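Local coordinates for protein alpha-ketoglutarate-dependent 2,4-dichlorophenoxyacetate dioxygenase (Bradyrhizobium diazoefficiens, PDB 5BKE) that probably acts as a metal- and 2-oxoglutarate-dependent dioxygenase that degrades aryloxyalkanoate herbicides such as 2,4-dichlorophenoxyacetate, at residues 129-143 with 265-279. Sequence-based numbering, arbitrary orientation.
Sequences LLSARVVNPTGGNTE and RVRRYDQSQPRDMRR. With OGA (N-oxalylglycine), chain O.
Arg275 and Thr142 converge on the glycine-end carboxylate of N-oxalylglycine. Arg275 NH1 reaches OGA O3 at 2.8 Å and its NH2 reaches OGA O4 at 3.0 Å, both bonds nearly straight (168° and 169°), while Thr142 OG1 donates to the same O4 at 2.6 Å. Arg275 NH2 also donates to Gly140 O, bent and tilted out of the guanidinium plane. Met277 CG lies over one face of that guanidinium and Val266 CG2 over the other, which, with its hydrogen bonds, restricts its rotation; with CG anti to the backbone N (chi1 -172°) and an extended chain, its CD rests on the Tyr269 ring. At the ligand's other end Arg279 NH1 holds OGA O1 at 2.8 Å, close to the manganese ion bound by His115, Asp117 and His264.

Two antiparallel ladders position these groups. Leu130 to Val134 pair with Arg279 to Asp276, with a classic beta bulge where Arg133 N and Val134 N share Asp276 O; Thr142-Glu143 pair with Arg265-Val266. Between them, Asn136 ND2 donates to Asp270 O at 3.0 Å, in its own amide plane, while its OD1 accepts Thr138 N in an Asx turn.

Behind the second ladder, Glu143 OE1 takes NE and NH2 of Arg265 from one face of the carboxylate, and OE2 meets Arg267 NH2 at 3.0 Å. Arg267 NE lies over one face of the Arg265 guanidinium. Were Glu143 an alanine, Arg265 and Arg267 would lose the carboxylate that links them, and their guanidiniums would probably be less well balanced in charge and freer to turn. Across the subunit interface Arg265 makes its strongest polar contact, a salt bridge to Glu236 of the second subunit, and Arg267 pairs with Asp233 of that subunit.

The chemistry is that of a double-stranded beta-helix 2-oxoglutarate oxygenase: Arg275, just ahead of strand 276-281, and Thr142, in the second ladder, read a carboxylate that 2-oxoglutarate would probably present likewise.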
loop_
_atom_site.group_PDB
_atom_site.type_symbol
_atom_site.label_atom_id
_atom_site.label_comp_id
_atom_site.label_asym_id
_atom_site.label_seq_id
_atom_site.Cartn_x
_atom_site.Cartn_y
_atom_site.Cartn_z
ATOM N N LEU C 129 42.780 -14.327 -1.682
ATOM C CA LEU C 129 42.880 -14.748 -0.275
ATOM C C LEU C 129 44.167 -14.222 0.355
ATOM O O LEU C 129 45.257 -14.675 0.001
ATOM C CB LEU C 129 42.822 -16.274 -0.166
ATOM C CG LEU C 129 41.571 -17.009 -0.650
ATOM C CD1 LEU C 129 41.507 -17.208 -2.161
ATOM C CD2 LEU C 129 41.508 -18.347 0.057
ATOM N N LEU C 130 44.036 -13.288 1.301
ATOM C CA LEU C 130 45.188 -12.594 1.881
ATOM C C LEU C 130 45.482 -12.972 3.336
ATOM O O LEU C 130 44.631 -12.824 4.225
ATOM C CB LEU C 130 45.024 -11.079 1.737
ATOM C CG LEU C 130 46.254 -10.193 1.946
ATOM C CD1 LEU C 130 47.307 -10.480 0.889
ATOM C CD2 LEU C 130 45.863 -8.725 1.907
ATOM N N SER C 131 46.708 -13.449 3.554
ATOM C CA SER C 131 47.177 -13.896 4.861
ATOM C C SER C 131 48.217 -12.925 5.423
ATOM O O SER C 131 49.138 -12.511 4.713
ATOM C CB SER C 131 47.736 -15.308 4.738
ATOM O OG SER C 131 48.399 -15.732 5.906
ATOM N N ALA C 132 48.031 -12.539 6.689
ATOM C CA ALA C 132 48.930 -11.607 7.388
ATOM C C ALA C 132 50.012 -12.372 8.159
ATOM O O ALA C 132 49.737 -12.995 9.192
ATOM C CB ALA C 132 48.136 -10.701 8.324
ATOM N N ARG C 133 51.239 -12.328 7.646
ATOM C CA ARG C 133 52.340 -13.108 8.220
ATOM C C ARG C 133 53.194 -12.271 9.160
ATOM O O ARG C 133 53.592 -12.753 10.222
ATOM C CB ARG C 133 53.185 -13.761 7.120
ATOM C CG ARG C 133 52.389 -14.607 6.133
ATOM C CD ARG C 133 51.678 -15.787 6.788
ATOM N NE ARG C 133 51.039 -16.632 5.780
ATOM C CZ ARG C 133 51.652 -17.607 5.107
ATOM N NH1 ARG C 133 50.978 -18.303 4.198
ATOM N NH2 ARG C 133 52.940 -17.882 5.331
ATOM N N VAL C 134 53.471 -11.031 8.757
ATOM C CA VAL C 134 54.052 -10.000 9.629
ATOM C C VAL C 134 53.225 -8.723 9.446
ATOM O O VAL C 134 53.109 -8.205 8.329
ATOM C CB VAL C 134 55.563 -9.724 9.345
ATOM C CG1 VAL C 134 56.113 -8.649 10.284
ATOM C CG2 VAL C 134 56.402 -11.000 9.460
ATOM N N VAL C 135 52.657 -8.226 10.547
ATOM C CA VAL C 135 51.779 -7.048 10.525
ATOM C C VAL C 135 52.610 -5.792 10.700
ATOM O O VAL C 135 53.376 -5.679 11.657
ATOM C CB VAL C 135 50.658 -7.125 11.610
ATOM C CG1 VAL C 135 49.908 -5.796 11.762
ATOM C CG2 VAL C 135 49.680 -8.244 11.292
ATOM N N ASN C 136 52.463 -4.863 9.761
ATOM C CA ASN C 136 53.012 -3.531 9.890
ATOM C C ASN C 136 52.111 -2.737 10.857
ATOM O O ASN C 136 50.930 -2.529 10.565
ATOM C CB ASN C 136 53.090 -2.864 8.512
ATOM C CG ASN C 136 53.851 -1.545 8.526
ATOM O OD1 ASN C 136 53.689 -0.712 9.425
ATOM N ND2 ASN C 136 54.661 -1.331 7.494
ATOM N N PRO C 137 52.665 -2.294 12.013
ATOM C CA PRO C 137 51.848 -1.591 13.011
ATOM C C PRO C 137 51.597 -0.099 12.734
ATOM O O PRO C 137 50.844 0.527 13.477
ATOM C CB PRO C 137 52.651 -1.775 14.296
ATOM C CG PRO C 137 54.068 -1.806 13.839
ATOM C CD PRO C 137 54.058 -2.469 12.484
ATOM N N THR C 138 52.210 0.457 11.688
ATOM C CA THR C 138 52.035 1.874 11.340
ATOM C C THR C 138 51.301 1.998 10.011
ATOM O O THR C 138 51.924 2.215 8.953
ATOM C CB THR C 138 53.382 2.657 11.307
ATOM O OG1 THR C 138 54.132 2.385 12.496
ATOM C CG2 THR C 138 53.153 4.180 11.201
ATOM N N GLY C 139 49.975 1.853 10.081
ATOM C CA GLY C 139 49.102 1.986 8.911
ATOM C C GLY C 139 48.855 0.691 8.158
ATOM O O GLY C 139 48.935 -0.406 8.735
ATOM N N GLY C 140 48.540 0.827 6.868
ATOM C CA GLY C 140 48.278 -0.318 5.993
ATOM C C GLY C 140 47.014 -1.113 6.288
ATOM O O GLY C 140 47.005 -2.341 6.139
ATOM N N ASN C 141 45.953 -0.423 6.719
ATOM C CA ASN C 141 44.604 -1.004 6.749
ATOM C C ASN C 141 44.215 -1.395 5.320
ATOM O O ASN C 141 44.611 -0.724 4.359
ATOM C CB ASN C 141 43.564 0.001 7.272
ATOM C CG ASN C 141 43.669 0.277 8.768
ATOM O OD1 ASN C 141 44.359 -0.412 9.526
ATOM N ND2 ASN C 141 42.953 1.298 9.200
ATOM N N THR C 142 43.447 -2.472 5.186
ATOM C CA THR C 142 42.880 -2.828 3.889
ATOM C C THR C 142 41.387 -2.508 3.873
ATOM O O THR C 142 40.641 -2.932 4.752
ATOM C CB THR C 142 43.176 -4.293 3.503
ATOM O OG1 THR C 142 44.589 -4.516 3.602
ATOM C CG2 THR C 142 42.720 -4.586 2.056
ATOM N N GLU C 143 40.972 -1.730 2.877
ATOM C CA GLU C 143 39.586 -1.276 2.776
ATOM C C GLU C 143 38.906 -1.984 1.612
ATOM O O GLU C 143 39.543 -2.251 0.587
ATOM C CB GLU C 143 39.513 0.251 2.623
ATOM C CG GLU C 143 40.151 1.002 3.787
ATOM C CD GLU C 143 39.977 2.510 3.755
ATOM O OE1 GLU C 143 39.554 3.087 2.721
ATOM O OE2 GLU C 143 40.303 3.135 4.783
ATOM N N ARG C 265 41.641 -1.674 -1.444
ATOM C CA ARG C 265 42.877 -0.875 -1.426
ATOM C C ARG C 265 43.580 -0.998 -0.073
ATOM O O ARG C 265 42.959 -1.329 0.942
ATOM C CB ARG C 265 42.610 0.601 -1.772
ATOM C CG ARG C 265 41.823 1.380 -0.718
ATOM C CD ARG C 265 41.948 2.880 -0.907
ATOM N NE ARG C 265 41.145 3.620 0.080
ATOM C CZ ARG C 265 40.977 4.941 0.088
ATOM N NH1 ARG C 265 41.528 5.706 -0.850
ATOM N NH2 ARG C 265 40.239 5.503 1.040
ATOM N N VAL C 266 44.883 -0.739 -0.073
ATOM C CA VAL C 266 45.650 -0.658 1.168
ATOM C C VAL C 266 45.929 0.825 1.443
ATOM O O VAL C 266 46.208 1.597 0.511
ATOM C CB VAL C 266 46.927 -1.553 1.131
ATOM C CG1 VAL C 266 47.823 -1.225 -0.065
ATOM C CG2 VAL C 266 47.714 -1.488 2.436
ATOM N N ARG C 267 45.800 1.229 2.705
ATOM C CA ARG C 267 46.116 2.611 3.110
ATOM C C ARG C 267 47.624 2.783 3.339
ATOM O O ARG C 267 48.333 1.801 3.590
ATOM C CB ARG C 267 45.312 3.035 4.358
ATOM C CG ARG C 267 43.785 2.962 4.227
ATOM C CD ARG C 267 43.250 3.618 2.950
ATOM N NE ARG C 267 43.511 5.061 2.860
ATOM C CZ ARG C 267 42.778 6.016 3.444
ATOM N NH1 ARG C 267 43.108 7.294 3.283
ATOM N NH2 ARG C 267 41.714 5.708 4.184
ATOM N N ARG C 268 48.099 4.028 3.238
ATOM C CA ARG C 268 49.515 4.366 3.450
ATOM C C ARG C 268 50.090 3.709 4.702
ATOM O O ARG C 268 49.442 3.660 5.747
ATOM C CB ARG C 268 49.714 5.885 3.493
ATOM C CG ARG C 268 50.013 6.512 2.131
ATOM C CD ARG C 268 50.015 8.045 2.140
ATOM N NE ARG C 268 50.578 8.643 3.362
ATOM C CZ ARG C 268 51.879 8.808 3.620
ATOM N NH1 ARG C 268 52.812 8.426 2.747
ATOM N NH2 ARG C 268 52.252 9.359 4.768
ATOM N N TYR C 269 51.282 3.144 4.553
ATOM C CA TYR C 269 52.011 2.536 5.660
ATOM C C TYR C 269 53.482 2.945 5.633
ATOM O O TYR C 269 53.983 3.395 4.601
ATOM C CB TYR C 269 51.828 1.005 5.693
ATOM C CG TYR C 269 52.281 0.227 4.462
ATOM C CD1 TYR C 269 51.398 -0.025 3.400
ATOM C CD2 TYR C 269 53.584 -0.298 4.374
ATOM C CE1 TYR C 269 51.802 -0.750 2.279
ATOM C CE2 TYR C 269 53.997 -1.024 3.256
ATOM C CZ TYR C 269 53.103 -1.248 2.212
ATOM O OH TYR C 269 53.504 -1.969 1.107
ATOM N N ASP C 270 54.142 2.802 6.784
ATOM C CA ASP C 270 55.560 3.113 6.978
ATOM C C ASP C 270 56.404 2.086 6.245
ATOM O O ASP C 270 56.429 0.915 6.626
ATOM C CB ASP C 270 55.884 3.082 8.481
ATOM C CG ASP C 270 57.244 3.695 8.831
ATOM O OD1 ASP C 270 58.135 3.817 7.965
ATOM O OD2 ASP C 270 57.417 4.050 10.012
ATOM N N GLN C 271 57.103 2.528 5.204
ATOM C CA GLN C 271 57.863 1.617 4.338
ATOM C C GLN C 271 59.112 0.984 5.002
ATOM O O GLN C 271 59.534 -0.116 4.620
ATOM C CB GLN C 271 58.164 2.297 2.986
ATOM C CG GLN C 271 58.873 1.457 1.913
ATOM C CD GLN C 271 58.346 0.031 1.743
ATOM O OE1 GLN C 271 57.133 -0.216 1.696
ATOM N NE2 GLN C 271 59.273 -0.918 1.633
ATOM N N SER C 272 59.656 1.645 6.028
ATOM C CA SER C 272 60.833 1.140 6.759
ATOM C C SER C 272 60.583 -0.113 7.626
ATOM O O SER C 272 61.541 -0.785 8.029
ATOM C CB SER C 272 61.470 2.256 7.597
ATOM O OG SER C 272 60.570 2.726 8.583
ATOM N N GLN C 273 59.314 -0.425 7.901
ATOM C CA GLN C 273 58.949 -1.603 8.710
ATOM C C GLN C 273 58.396 -2.778 7.885
ATOM O O GLN C 273 57.674 -2.547 6.907
ATOM C CB GLN C 273 57.970 -1.214 9.807
ATOM C CG GLN C 273 58.669 -0.613 11.008
ATOM C CD GLN C 273 57.698 -0.191 12.076
ATOM O OE1 GLN C 273 57.244 -1.013 12.876
ATOM N NE2 GLN C 273 57.373 1.097 12.104
ATOM N N PRO C 274 58.735 -4.034 8.269
ATOM C CA PRO C 274 58.310 -5.177 7.448
ATOM C C PRO C 274 56.783 -5.329 7.393
ATOM O O PRO C 274 56.091 -5.056 8.377
ATOM C CB PRO C 274 58.956 -6.379 8.147
ATOM C CG PRO C 274 59.165 -5.941 9.552
ATOM C CD PRO C 274 59.478 -4.478 9.466
ATOM N N ARG C 275 56.277 -5.718 6.228
ATOM C CA ARG C 275 54.867 -6.006 6.037
ATOM C C ARG C 275 54.800 -7.238 5.161
ATOM O O ARG C 275 54.913 -7.130 3.952
ATOM C CB ARG C 275 54.153 -4.819 5.371
ATOM C CG ARG C 275 52.641 -4.976 5.330
ATOM C CD ARG C 275 51.950 -3.715 4.864
ATOM N NE ARG C 275 50.497 -3.808 5.044
ATOM C CZ ARG C 275 49.632 -4.190 4.102
ATOM N NH1 ARG C 275 50.051 -4.525 2.876
ATOM N NH2 ARG C 275 48.337 -4.239 4.390
ATOM N N ASP C 276 54.656 -8.405 5.780
ATOM C CA ASP C 276 54.639 -9.671 5.055
ATOM C C ASP C 276 53.196 -10.152 4.847
ATOM O O ASP C 276 52.583 -10.767 5.736
ATOM C CB ASP C 276 55.514 -10.724 5.749
ATOM C CG ASP C 276 55.760 -11.960 4.888
ATOM O OD1 ASP C 276 55.148 -12.103 3.804
ATOM O OD2 ASP C 276 56.575 -12.812 5.305
ATOM N N MET C 277 52.681 -9.840 3.656
ATOM C CA MET C 277 51.318 -10.169 3.246
ATOM C C MET C 277 51.398 -11.036 1.990
ATOM O O MET C 277 52.088 -10.681 1.021
ATOM C CB MET C 277 50.497 -8.894 2.968
ATOM C CG MET C 277 50.512 -7.836 4.068
ATOM S SD MET C 277 49.763 -8.361 5.634
ATOM C CE MET C 277 48.022 -8.342 5.197
ATOM N N ARG C 278 50.701 -12.170 2.023
ATOM C CA ARG C 278 50.769 -13.187 0.965
ATOM C C ARG C 278 49.365 -13.568 0.482
ATOM O O ARG C 278 48.471 -13.812 1.291
ATOM C CB ARG C 278 51.518 -14.423 1.463
ATOM C CG ARG C 278 52.836 -14.112 2.160
ATOM C CD ARG C 278 53.605 -15.364 2.523
ATOM N NE ARG C 278 54.805 -15.022 3.274
ATOM C CZ ARG C 278 55.678 -15.895 3.778
ATOM N NH1 ARG C 278 55.514 -17.209 3.629
ATOM N NH2 ARG C 278 56.731 -15.439 4.447
ATOM N N ARG C 279 49.198 -13.620 -0.838
ATOM C CA ARG C 279 47.896 -13.805 -1.495
ATOM C C ARG C 279 47.823 -15.107 -2.309
ATOM O O ARG C 279 48.753 -15.432 -3.037
ATOM C CB ARG C 279 47.591 -12.597 -2.408
ATOM C CG ARG C 279 46.155 -12.515 -2.922
ATOM C CD ARG C 279 45.940 -11.318 -3.836
ATOM N NE ARG C 279 46.175 -11.655 -5.237
ATOM C CZ ARG C 279 46.339 -10.783 -6.236
ATOM N NH1 ARG C 279 46.309 -9.470 -6.029
ATOM N NH2 ARG C 279 46.539 -11.236 -7.469
HETATM C C1 OGA O . 46.084 -7.671 -2.894
HETATM C C2 OGA O . 46.047 -6.340 -2.328
HETATM C C4 OGA O . 46.485 -4.961 -0.340
HETATM C C5 OGA O . 47.222 -5.194 0.950
HETATM O O1 OGA O . 45.429 -7.867 -3.946
HETATM O O2 OGA O . 46.725 -8.561 -2.291
HETATM O "O2'" OGA O . 45.742 -5.406 -3.064
HETATM O O3 OGA O . 48.399 -5.617 0.864
HETATM N N1 OGA O . 46.309 -6.227 -1.033
HETATM O O4 OGA O . 46.632 -4.975 2.032
HETATM O O HOH W 1 56.094 -4.865 10.980
HETATM O O HOH W 2 49.706 -3.232 7.629
#